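Local structure of variant surface glycoprotein MITat 1.13 (Trypanosoma brucei, 6Z8H) at residues C35-R40 against G121-L126; D46-K51 against E266-I271; D54-E59 against R100-A105; H181-P186 against A270-G275. The protein probably forms a dense, GPI-anchored coat over the parasite surface, whose replacement by antigenically distinct variants lets the trypanosome evade the host immune response. All blocks are in the same frame, centred on the assembly; numbering follows the deposited sequence.

Contact 1 of 4, residues C35-R40 against G121-L126; sequences CGCKSR and GVYNTL. With MAN (alpha-D-mannopyranose), chain C; NAG (2-acetamido-2-deoxy-beta-D-glucopyranose), chain F; NAG (2-acetamido-2-deoxy-beta-D-glucopyranose), chain I.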
# COMPACT_ATOMS: atom_id res chain seq x y z
N CYS A 35 -11.56 -12.32 14.39
CA CYS A 35 -10.39 -11.64 14.95
C CYS A 35 -9.09 -12.38 14.67
O CYS A 35 -8.09 -11.76 14.30
CB CYS A 35 -10.56 -11.45 16.46
SG CYS A 35 -11.92 -10.31 16.93
N GLY A 36 -9.10 -13.71 14.78
CA GLY A 36 -7.90 -14.49 14.53
C GLY A 36 -7.54 -14.53 13.06
O GLY A 36 -6.36 -14.42 12.70
N CYS A 37 -8.52 -14.69 12.19
CA CYS A 37 -8.24 -14.71 10.76
C CYS A 37 -7.66 -13.38 10.30
O CYS A 37 -6.68 -13.33 9.55
CB CYS A 37 -9.48 -15.02 9.94
SG CYS A 37 -10.09 -16.71 10.09
N LYS A 38 -8.22 -12.28 10.80
CA LYS A 38 -7.74 -10.96 10.40
C LYS A 38 -6.35 -10.74 10.93
O LYS A 38 -5.47 -10.27 10.19
CB LYS A 38 -8.69 -9.88 10.92
CG LYS A 38 -8.25 -8.45 10.60
CD LYS A 38 -9.23 -7.41 11.17
CE LYS A 38 -8.63 -6.01 11.01
NZ LYS A 38 -9.47 -4.98 11.61
N SER A 39 -6.10 -11.05 12.20
CA SER A 39 -4.78 -10.88 12.79
C SER A 39 -3.74 -11.70 12.05
O SER A 39 -2.66 -11.20 11.72
CB SER A 39 -4.80 -11.25 14.27
OG SER A 39 -3.48 -11.17 14.79
N ARG A 40 -4.07 -12.95 11.72
CA ARG A 40 -3.07 -13.80 11.09
C ARG A 40 -2.76 -13.31 9.69
O ARG A 40 -1.60 -13.28 9.26
CB ARG A 40 -3.53 -15.26 11.06
CG ARG A 40 -2.39 -16.18 10.63
CD ARG A 40 -2.82 -17.62 10.32
NE ARG A 40 -3.52 -18.27 11.42
CZ ARG A 40 -3.78 -19.57 11.48
NH1 ARG A 40 -3.42 -20.38 10.50
NH2 ARG A 40 -4.45 -20.05 12.51
N GLY A 121 -11.30 -5.96 5.90
CA GLY A 121 -12.55 -5.25 6.10
C GLY A 121 -13.74 -6.20 6.19
O GLY A 121 -14.63 -6.03 7.04
N VAL A 122 -13.77 -7.20 5.32
CA VAL A 122 -14.82 -8.20 5.45
C VAL A 122 -14.74 -8.88 6.81
O VAL A 122 -15.78 -9.09 7.47
CB VAL A 122 -14.82 -9.20 4.27
CG1 VAL A 122 -15.98 -10.19 4.42
CG2 VAL A 122 -14.94 -8.47 2.97
N TYR A 123 -13.53 -9.24 7.28
CA TYR A 123 -13.44 -9.86 8.61
C TYR A 123 -13.98 -8.95 9.71
O TYR A 123 -14.50 -9.44 10.71
CB TYR A 123 -12.01 -10.33 8.91
CG TYR A 123 -11.64 -11.60 8.18
CD1 TYR A 123 -12.29 -12.79 8.45
CD2 TYR A 123 -10.57 -11.63 7.28
CE1 TYR A 123 -11.97 -13.97 7.79
CE2 TYR A 123 -10.24 -12.80 6.62
CZ TYR A 123 -10.90 -13.98 6.91
OH TYR A 123 -10.55 -15.13 6.24
N ASN A 124 -13.88 -7.63 9.55
CA ASN A 124 -14.47 -6.75 10.54
C ASN A 124 -15.95 -7.05 10.67
O ASN A 124 -16.49 -7.18 11.79
CB ASN A 124 -14.35 -5.29 10.12
CG ASN A 124 -12.95 -4.77 10.21
OD1 ASN A 124 -12.08 -5.37 10.82
ND2 ASN A 124 -12.75 -3.61 9.63
N THR A 125 -16.62 -7.20 9.53
CA THR A 125 -18.05 -7.47 9.58
C THR A 125 -18.33 -8.87 10.11
O THR A 125 -19.33 -9.09 10.81
CB THR A 125 -18.72 -7.24 8.22
OG1 THR A 125 -18.34 -8.20 7.25
CG2 THR A 125 -18.52 -5.87 7.73
N LEU A 126 -17.50 -9.86 9.75
CA LEU A 126 -17.69 -11.20 10.30
C LEU A 126 -17.59 -11.21 11.82
O LEU A 126 -18.32 -11.96 12.48
CB LEU A 126 -16.66 -12.15 9.68
CG LEU A 126 -16.93 -12.42 8.19
CD1 LEU A 126 -15.81 -13.31 7.59
CD2 LEU A 126 -18.29 -13.01 7.92
C1 MAN C . -6.03 -7.48 18.55
C2 MAN C . -6.41 -7.70 17.08
C3 MAN C . -7.02 -9.04 16.84
C4 MAN C . -6.19 -10.17 17.47
C5 MAN C . -5.93 -9.87 18.96
C6 MAN C . -4.98 -10.90 19.56
O2 MAN C . -5.24 -7.72 16.26
O3 MAN C . -7.22 -9.29 15.47
O4 MAN C . -6.92 -11.41 17.39
O5 MAN C . -5.31 -8.58 19.07
O6 MAN C . -5.18 -12.14 18.84
C1 NAG F . -10.82 -2.70 15.97
C2 NAG F . -10.51 -4.12 16.45
C3 NAG F . -10.49 -4.10 17.96
C4 NAG F . -9.47 -3.08 18.41
C5 NAG F . -9.82 -1.72 17.79
C6 NAG F . -8.91 -0.58 18.15
C7 NAG F . -11.18 -5.88 14.92
C8 NAG F . -12.27 -6.75 14.43
N2 NAG F . -11.41 -5.09 15.90
O3 NAG F . -10.16 -5.43 18.36
O4 NAG F . -9.44 -2.81 19.80
O5 NAG F . -9.86 -1.83 16.44
O6 NAG F . -7.57 -0.90 17.82
O7 NAG F . -10.14 -5.88 14.39
C1 NAG I . -12.13 -0.45 11.45
C2 NAG I . -10.77 -0.03 12.13
C3 NAG I . -10.26 -1.12 12.99
C4 NAG I . -11.39 -1.57 13.92
C5 NAG I . -12.63 -1.88 13.09
C6 NAG I . -13.83 -2.41 13.94
C7 NAG I . -9.18 1.50 11.13
C8 NAG I . -8.16 1.59 10.01
N2 NAG I . -9.81 0.36 11.09
O3 NAG I . -9.23 -0.53 13.73
O4 NAG I . -10.84 -2.77 14.38
O5 NAG I . -13.05 -0.70 12.47
O6 NAG I . -14.74 -3.12 13.14
O7 NAG I . -9.30 2.32 11.93

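Contact 2 of 4, residues D46-K51 against E266-I271; sequences DLYTSK and EALKAI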
# COMPACT_ATOMS: atom_id res chain seq x y z
N ASP A 46 2.58 -8.55 6.89
CA ASP A 46 3.70 -7.85 7.48
C ASP A 46 5.03 -8.54 7.19
O ASP A 46 6.07 -7.86 7.08
CB ASP A 46 3.51 -7.70 8.99
CG ASP A 46 4.50 -6.72 9.61
OD1 ASP A 46 4.33 -5.50 9.42
OD2 ASP A 46 5.49 -7.18 10.25
N LEU A 47 5.04 -9.86 7.00
CA LEU A 47 6.29 -10.53 6.63
C LEU A 47 6.86 -9.95 5.33
O LEU A 47 8.08 -9.76 5.18
CB LEU A 47 6.08 -12.02 6.41
CG LEU A 47 5.48 -12.82 7.57
CD1 LEU A 47 5.27 -14.25 7.12
CD2 LEU A 47 6.37 -12.74 8.78
N TYR A 48 5.98 -9.71 4.36
CA TYR A 48 6.39 -9.22 3.06
C TYR A 48 6.61 -7.72 3.08
O TYR A 48 7.57 -7.23 2.47
CB TYR A 48 5.36 -9.59 1.99
CG TYR A 48 5.08 -11.08 1.90
CD1 TYR A 48 4.11 -11.66 2.70
CD2 TYR A 48 5.75 -11.89 0.99
CE1 TYR A 48 3.84 -13.00 2.62
CE2 TYR A 48 5.49 -13.24 0.92
CZ TYR A 48 4.52 -13.79 1.74
OH TYR A 48 4.22 -15.15 1.68
N THR A 49 5.73 -6.95 3.72
CA THR A 49 5.93 -5.50 3.69
C THR A 49 7.11 -5.07 4.55
O THR A 49 7.78 -4.08 4.22
CB THR A 49 4.66 -4.76 4.13
OG1 THR A 49 4.31 -5.16 5.46
CG2 THR A 49 3.51 -5.08 3.19
N SER A 50 7.43 -5.82 5.60
CA SER A 50 8.58 -5.49 6.42
C SER A 50 9.86 -5.71 5.65
O SER A 50 10.77 -4.88 5.70
CB SER A 50 8.60 -6.34 7.69
OG SER A 50 9.47 -5.76 8.66
N LYS A 51 9.94 -6.82 4.89
CA LYS A 51 11.13 -7.03 4.06
C LYS A 51 11.22 -6.01 2.93
O LYS A 51 12.31 -5.57 2.58
CB LYS A 51 11.11 -8.44 3.49
CG LYS A 51 11.29 -9.55 4.53
CD LYS A 51 12.66 -9.52 5.24
CE LYS A 51 12.81 -10.68 6.23
NZ LYS A 51 14.04 -10.58 7.06
N GLU A 266 -3.56 -15.91 -2.58
CA GLU A 266 -2.89 -16.08 -3.88
C GLU A 266 -1.96 -14.89 -4.14
O GLU A 266 -0.95 -15.12 -4.82
CB GLU A 266 -3.89 -16.24 -5.01
CG GLU A 266 -3.25 -16.46 -6.37
CD GLU A 266 -2.13 -17.49 -6.40
OE1 GLU A 266 -0.95 -17.11 -6.72
OE2 GLU A 266 -2.43 -18.69 -6.08
N ALA A 267 -2.26 -13.69 -3.64
CA ALA A 267 -1.40 -12.54 -3.90
C ALA A 267 -0.11 -12.64 -3.10
O ALA A 267 0.96 -12.25 -3.59
CB ALA A 267 -2.12 -11.25 -3.53
N LEU A 268 -0.17 -13.22 -1.90
CA LEU A 268 1.06 -13.52 -1.17
C LEU A 268 1.89 -14.56 -1.90
O LEU A 268 3.11 -14.40 -2.05
CB LEU A 268 0.72 -13.98 0.24
CG LEU A 268 -0.03 -12.95 1.10
CD1 LEU A 268 -0.29 -13.52 2.48
CD2 LEU A 268 0.78 -11.64 1.17
N LYS A 269 1.26 -15.61 -2.43
CA LYS A 269 2.00 -16.61 -3.19
C LYS A 269 2.66 -15.98 -4.42
O LYS A 269 3.77 -16.36 -4.80
CB LYS A 269 1.09 -17.76 -3.62
CG LYS A 269 1.84 -18.86 -4.32
CD LYS A 269 1.01 -20.11 -4.49
CE LYS A 269 1.86 -21.26 -4.99
NZ LYS A 269 1.04 -22.46 -5.34
N ALA A 270 1.99 -15.00 -5.05
CA ALA A 270 2.58 -14.36 -6.23
C ALA A 270 3.92 -13.70 -5.92
O ALA A 270 4.82 -13.67 -6.77
CB ALA A 270 1.62 -13.32 -6.80
N ILE A 271 4.06 -13.17 -4.71
CA ILE A 271 5.33 -12.56 -4.33
C ILE A 271 6.40 -13.63 -4.24
O ILE A 271 7.50 -13.48 -4.78
CB ILE A 271 5.20 -11.79 -3.00
CG1 ILE A 271 4.19 -10.65 -3.10
CG2 ILE A 271 6.58 -11.24 -2.58
CD1 ILE A 271 3.89 -10.01 -1.76

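Contact 3 of 4, residues D54-E59 against R100-A105; sequences DGINNE and RELATA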
# COMPACT_ATOMS: atom_id res chain seq x y z
N ASP A 54 12.61 -2.94 4.39
CA ASP A 54 14.04 -3.12 4.58
C ASP A 54 14.75 -2.86 3.26
O ASP A 54 15.79 -2.20 3.21
CB ASP A 54 14.32 -4.56 5.02
CG ASP A 54 13.89 -4.84 6.43
OD1 ASP A 54 13.67 -3.89 7.20
OD2 ASP A 54 13.77 -6.04 6.78
N GLY A 55 14.18 -3.36 2.16
CA GLY A 55 14.80 -3.12 0.87
C GLY A 55 14.80 -1.65 0.50
O GLY A 55 15.78 -1.13 -0.06
N ILE A 56 13.70 -0.94 0.79
CA ILE A 56 13.64 0.49 0.50
C ILE A 56 14.71 1.24 1.27
O ILE A 56 15.40 2.10 0.72
CB ILE A 56 12.23 1.03 0.83
CG1 ILE A 56 11.25 0.50 -0.21
CG2 ILE A 56 12.23 2.51 0.94
CD1 ILE A 56 11.24 1.22 -1.51
N ASN A 57 14.87 0.92 2.55
CA ASN A 57 15.93 1.53 3.36
C ASN A 57 17.31 1.19 2.81
O ASN A 57 18.19 2.05 2.72
CB ASN A 57 15.78 1.08 4.81
CG ASN A 57 14.56 1.67 5.48
OD1 ASN A 57 14.18 2.82 5.23
ND2 ASN A 57 13.91 0.87 6.33
N ASN A 58 17.49 -0.05 2.36
CA ASN A 58 18.79 -0.45 1.84
C ASN A 58 19.11 0.30 0.56
O ASN A 58 20.27 0.64 0.31
CB ASN A 58 18.83 -1.96 1.60
CG ASN A 58 18.91 -2.77 2.87
OD1 ASN A 58 19.15 -2.25 3.97
ND2 ASN A 58 18.74 -4.05 2.73
N GLU A 59 18.11 0.52 -0.29
CA GLU A 59 18.33 1.27 -1.52
C GLU A 59 18.72 2.70 -1.21
O GLU A 59 19.55 3.30 -1.93
CB GLU A 59 17.08 1.23 -2.40
CG GLU A 59 17.23 1.76 -3.83
CD GLU A 59 17.19 3.27 -3.98
OE1 GLU A 59 16.64 4.00 -3.12
OE2 GLU A 59 17.74 3.75 -5.00
N ARG A 100 16.38 -2.82 -9.24
CA ARG A 100 15.55 -3.64 -10.13
C ARG A 100 14.73 -4.64 -9.34
O ARG A 100 13.57 -4.89 -9.67
CB ARG A 100 16.42 -4.36 -11.15
CG ARG A 100 16.98 -3.39 -12.14
CD ARG A 100 17.79 -4.03 -13.28
NE ARG A 100 18.23 -3.03 -14.25
CZ ARG A 100 17.58 -2.71 -15.37
NH1 ARG A 100 16.44 -3.32 -15.67
NH2 ARG A 100 18.07 -1.78 -16.18
N GLU A 101 15.31 -5.19 -8.28
CA GLU A 101 14.57 -6.09 -7.41
C GLU A 101 13.39 -5.37 -6.78
O GLU A 101 12.30 -5.95 -6.65
CB GLU A 101 15.51 -6.65 -6.35
CG GLU A 101 16.42 -7.76 -6.90
CD GLU A 101 17.40 -8.33 -5.86
OE1 GLU A 101 17.54 -7.76 -4.75
OE2 GLU A 101 18.05 -9.34 -6.19
N LEU A 102 13.60 -4.15 -6.31
CA LEU A 102 12.50 -3.37 -5.74
C LEU A 102 11.43 -3.09 -6.78
O LEU A 102 10.24 -3.21 -6.48
CB LEU A 102 13.02 -2.11 -5.07
CG LEU A 102 13.72 -2.28 -3.74
CD1 LEU A 102 14.50 -1.09 -3.30
CD2 LEU A 102 12.65 -2.64 -2.68
N ALA A 103 11.81 -2.71 -8.00
CA ALA A 103 10.81 -2.40 -9.01
C ALA A 103 9.98 -3.62 -9.39
O ALA A 103 8.77 -3.51 -9.63
CB ALA A 103 11.49 -1.80 -10.24
N THR A 104 10.60 -4.81 -9.39
CA THR A 104 9.85 -6.04 -9.67
C THR A 104 8.89 -6.36 -8.51
O THR A 104 7.73 -6.77 -8.72
CB THR A 104 10.83 -7.19 -9.92
OG1 THR A 104 11.61 -6.89 -11.08
CG2 THR A 104 10.12 -8.53 -10.13
N ALA A 105 9.37 -6.18 -7.28
CA ALA A 105 8.55 -6.50 -6.12
C ALA A 105 7.40 -5.52 -5.93
O ALA A 105 6.34 -5.91 -5.43
CB ALA A 105 9.40 -6.47 -4.86

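Contact 4 of 4, residues H181-P186 against A270-G275; sequences HEENEP and AIRSAG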
# COMPACT_ATOMS: atom_id res chain seq x y z
N HIS A 181 7.39 -20.70 6.61
CA HIS A 181 6.17 -21.47 6.80
C HIS A 181 5.11 -21.17 5.74
O HIS A 181 4.06 -21.82 5.74
CB HIS A 181 5.59 -21.20 8.19
CG HIS A 181 6.55 -21.46 9.31
ND1 HIS A 181 7.07 -22.71 9.57
CD2 HIS A 181 7.08 -20.63 10.24
CE1 HIS A 181 7.89 -22.64 10.61
NE2 HIS A 181 7.91 -21.39 11.03
N GLU A 182 5.37 -20.23 4.85
CA GLU A 182 4.31 -19.74 3.97
C GLU A 182 3.93 -20.76 2.89
O GLU A 182 2.78 -20.77 2.44
CB GLU A 182 4.76 -18.44 3.29
CG GLU A 182 4.70 -17.20 4.18
CD GLU A 182 3.27 -16.74 4.40
OE1 GLU A 182 2.68 -16.16 3.47
OE2 GLU A 182 2.71 -17.03 5.49
N GLU A 183 4.86 -21.63 2.49
CA GLU A 183 4.52 -22.56 1.41
C GLU A 183 3.41 -23.53 1.82
O GLU A 183 2.71 -24.06 0.95
CB GLU A 183 5.75 -23.35 0.95
CG GLU A 183 6.42 -22.77 -0.30
CD GLU A 183 5.41 -22.27 -1.34
OE1 GLU A 183 4.70 -23.11 -1.93
OE2 GLU A 183 5.31 -21.04 -1.52
N ASN A 184 3.25 -23.79 3.11
CA ASN A 184 2.23 -24.73 3.58
C ASN A 184 1.15 -24.08 4.44
O ASN A 184 0.34 -24.78 5.04
CB ASN A 184 2.88 -25.90 4.33
CG ASN A 184 3.35 -26.99 3.39
OD1 ASN A 184 2.79 -27.17 2.31
ND2 ASN A 184 4.37 -27.73 3.81
N GLU A 185 1.10 -22.76 4.47
CA GLU A 185 0.07 -22.08 5.24
C GLU A 185 -1.28 -22.26 4.56
O GLU A 185 -1.39 -22.12 3.34
CB GLU A 185 0.44 -20.59 5.35
CG GLU A 185 -0.53 -19.79 6.22
CD GLU A 185 -0.49 -20.20 7.68
OE1 GLU A 185 0.57 -20.68 8.13
OE2 GLU A 185 -1.52 -20.03 8.37
N PRO A 186 -2.32 -22.63 5.29
CA PRO A 186 -3.63 -22.81 4.67
C PRO A 186 -4.29 -21.47 4.36
O PRO A 186 -3.95 -20.43 4.92
CB PRO A 186 -4.44 -23.57 5.73
CG PRO A 186 -3.76 -23.19 7.04
CD PRO A 186 -2.31 -23.04 6.71
N ALA A 270 1.99 -15.00 -5.05
CA ALA A 270 2.58 -14.36 -6.23
C ALA A 270 3.92 -13.70 -5.92
O ALA A 270 4.82 -13.67 -6.77
CB ALA A 270 1.62 -13.32 -6.80
N ILE A 271 4.06 -13.17 -4.71
CA ILE A 271 5.33 -12.56 -4.33
C ILE A 271 6.40 -13.63 -4.24
O ILE A 271 7.50 -13.48 -4.78
CB ILE A 271 5.20 -11.79 -3.00
CG1 ILE A 271 4.19 -10.65 -3.10
CG2 ILE A 271 6.58 -11.24 -2.58
CD1 ILE A 271 3.89 -10.01 -1.76
N ARG A 272 6.08 -14.75 -3.59
CA ARG A 272 7.04 -15.83 -3.44
C ARG A 272 7.39 -16.45 -4.79
O ARG A 272 8.56 -16.73 -5.07
CB ARG A 272 6.47 -16.89 -2.49
CG ARG A 272 6.04 -16.33 -1.15
CD ARG A 272 5.88 -17.44 -0.11
NE ARG A 272 4.92 -18.43 -0.56
CZ ARG A 272 3.61 -18.36 -0.34
NH1 ARG A 272 3.08 -17.34 0.32
NH2 ARG A 272 2.82 -19.31 -0.82
N SER A 273 6.41 -16.61 -5.67
CA SER A 273 6.67 -17.24 -6.96
C SER A 273 7.61 -16.40 -7.81
O SER A 273 8.40 -16.94 -8.59
CB SER A 273 5.36 -17.46 -7.71
OG SER A 273 4.59 -18.45 -7.07
N ALA A 274 7.56 -15.08 -7.65
CA ALA A 274 8.45 -14.19 -8.37
C ALA A 274 9.83 -14.06 -7.72
O ALA A 274 10.71 -13.40 -8.26
CB ALA A 274 7.80 -12.81 -8.48
N GLY A 275 10.03 -14.70 -6.57
CA GLY A 275 11.25 -14.52 -5.82
C GLY A 275 11.45 -13.12 -5.30
O GLY A 275 12.60 -12.67 -5.20

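Contact 1 of 4, residues C35-R40 against G121-L126
The ammonium NZ of K38 is gripped from two directions, by the side-chain carbonyl of N124 and by a sugar amide. NZ of K38 stands 2.8 Å from N124 OD1 and lies in the carbonyl plane on a lone pair, at a C=O...N angle of 139°. K38 NZ also bonds, at 3.0 Å, to the acetamide O7 of an N-acetylglucosamine. A fully extended lysine, with CG anti to the backbone N (chi1 178°), carries the ammonium across to N124 of the partner helix and the glycan beside it. The amide of N124 is held at its other end too, since ND2 donates to E118 of the second subunit.

Elsewhere in the interface, C37 CB sits over one face of the Y123 ring, 3.7 Å from its centroid, in a CH-pi contact. The sulfur of C37 meets the same ring more obliquely, and its disulfide ties it to C31, near the start of the modelled chain. Y123 OH bonds to the backbone O of A189. On the sugar side, the carbonyl O of C35 accepts a hydrogen bond from mannose O3, 2.9 Å away.

The two segments run nearly antiparallel, with axes 9.1 Å apart at 162°, on helices 34-75 and 78-129. Y123 also touches A261 of helix 260-273, while V122, N124 and T125 pack on the second subunit.

Contact 2 of 4, residues D46-K51 against E266-I271
The ring of Y48 is met obliquely by two aliphatic side chains of the facing helix, both from the same side of the ring plane. L268 places its methyl CD2 near the CD1/CE1 flank, 3.6 Å from Y48 CE1 and 3.7 Å from Y48 CD1. I271 lies near the opposite flank, with its branch methyl CG2 3.7 Å from Y48 CD2 and its CD1 3.8 Å from the same carbon. The ring thus spans two side chains one helical turn apart. The chi1 of Y48, -56°, puts CG anti to the carbonyl carbon, which throws the ring across towards helix 260-273.

No hydrogen bond joins the two segments, so the fit between them rests on apolar contact. The hydroxyl of Y48 is hydrogen-bonded instead to E182 and to R272, which satisfies the polar end of this buried side chain. L268 also touches A112 and I116 of helix 78-129, and I271 touches L108.

Helix 260-273 therefore packs against both arms of the long hairpin formed by helices 34-75 and 78-129, a local three-helix packing consistent with the long helical hairpin of A-type VSG N-terminal domains.

Contact 3 of 4, residues D54-E59 against R100-A105
L102 spreads its two methyls over the backbone and side chains of the opposite helix. CD1 of L102 comes within 3.5 Å of the carbonyl O of G55 and 3.6 Å of E59 CB, while CD2 lies against the other end of the same peptide, 4.0 Å from I56 N. The side chain of I56 joins less closely, its CG1 lying 4.2 Å from L102 CD2. A glycine at position 55 is what exposes the peptide here: with no side chain on the face turned towards L102, the leucine can rest directly on main-chain atoms, and the CA atoms of G55 and L102 are 7.0 Å apart.

E59 touches with its aliphatic root and then turns off. Its bend at chi2, -80°, takes the carboxylate away from L102 to a salt bridge with R99, one residue before the facing segment. Around this first shell, L102 also packs on Y52 of helix 34-75 and on P279 and C280 of a loop. That loop is held by polar bonds from both segments, N58 ND2 to the O of C280 and E101 OE1 to its N. I56 touches R106 of the second subunit.

The axes of the segments pass 10.4 Å apart at 147°. With no hydrogen bond between the segments, cohesion here probably comes from the van der Waals fit of L102 against the bare backbone at G55, and the salt bridge of E59 to R99 lies beside this contact.

Contact 4 of 4, residues H181-P186 against A270-G275
A salt-bridge network of E182, E183 and R272 joins the loop between strands 152-155 and 194-202 to the end of helix 260-273. R272 grips E183 side-on, with both NE and NH2 aimed at the single oxygen OE2. The NE bond is the shorter and straighter, 2.8 Å from R272 NE to E183 OE2 at an N-H...O angle of 153°. R272 NH2 is 3.1 Å from E183 OE2. Both nitrogens hold that oxygen near the guanidinium plane, at its edge, although the carboxylate itself is turned 60° against it.

E182 comes from another direction: its OE1 lies 3.4 Å from R272 NH1, the looser of the two bridges, and its carbonyl O sits over one guanidinium face. The arginine's bend at chi3 (-57°) turns the guanidinium so that its NE/NH2 edge meets E183 and NH1 meets E182. Just beyond R272 the helix stops in a Schellman motif. G275 adopts a positive phi, and its N returns to the carbonyl O of R272, 2.9 Å away, so the arginine stems from the last helical turn.

The acids differ in surroundings, E182 being buried and E183 exposed. E182 is shared between Y48 OH, bonded to its OE1, and R44, salt-bridged to its OE2, both on helix 34-75, as well as R272, whose NH1 also bonds to Y48 OH. I271, next to the arginine, packs on L108, V109 and A112 of helix 78-129.

From the N terminus, helix 34-75 supplies the first segment of contacts 1, 2 and 3 in turn. Contact 3 closes first, at 100-105 on helix 78-129, and contact 1 closes further along that helix, so contact 3 nests inside contact 1 within one helical hairpin. Contact 2 crosses contact 1, because its loop stays open past 121-126 and closes only at 266-271; contact 3 is nested inside it as well. Contact 4 opens after contact 1 has closed and ends on the same helix 260-273 as contact 2, sharing A270 and I271. A salt bridge from R40 to E185 couples contact 1 to contact 4, tying the loop 181-186 to the hairpin.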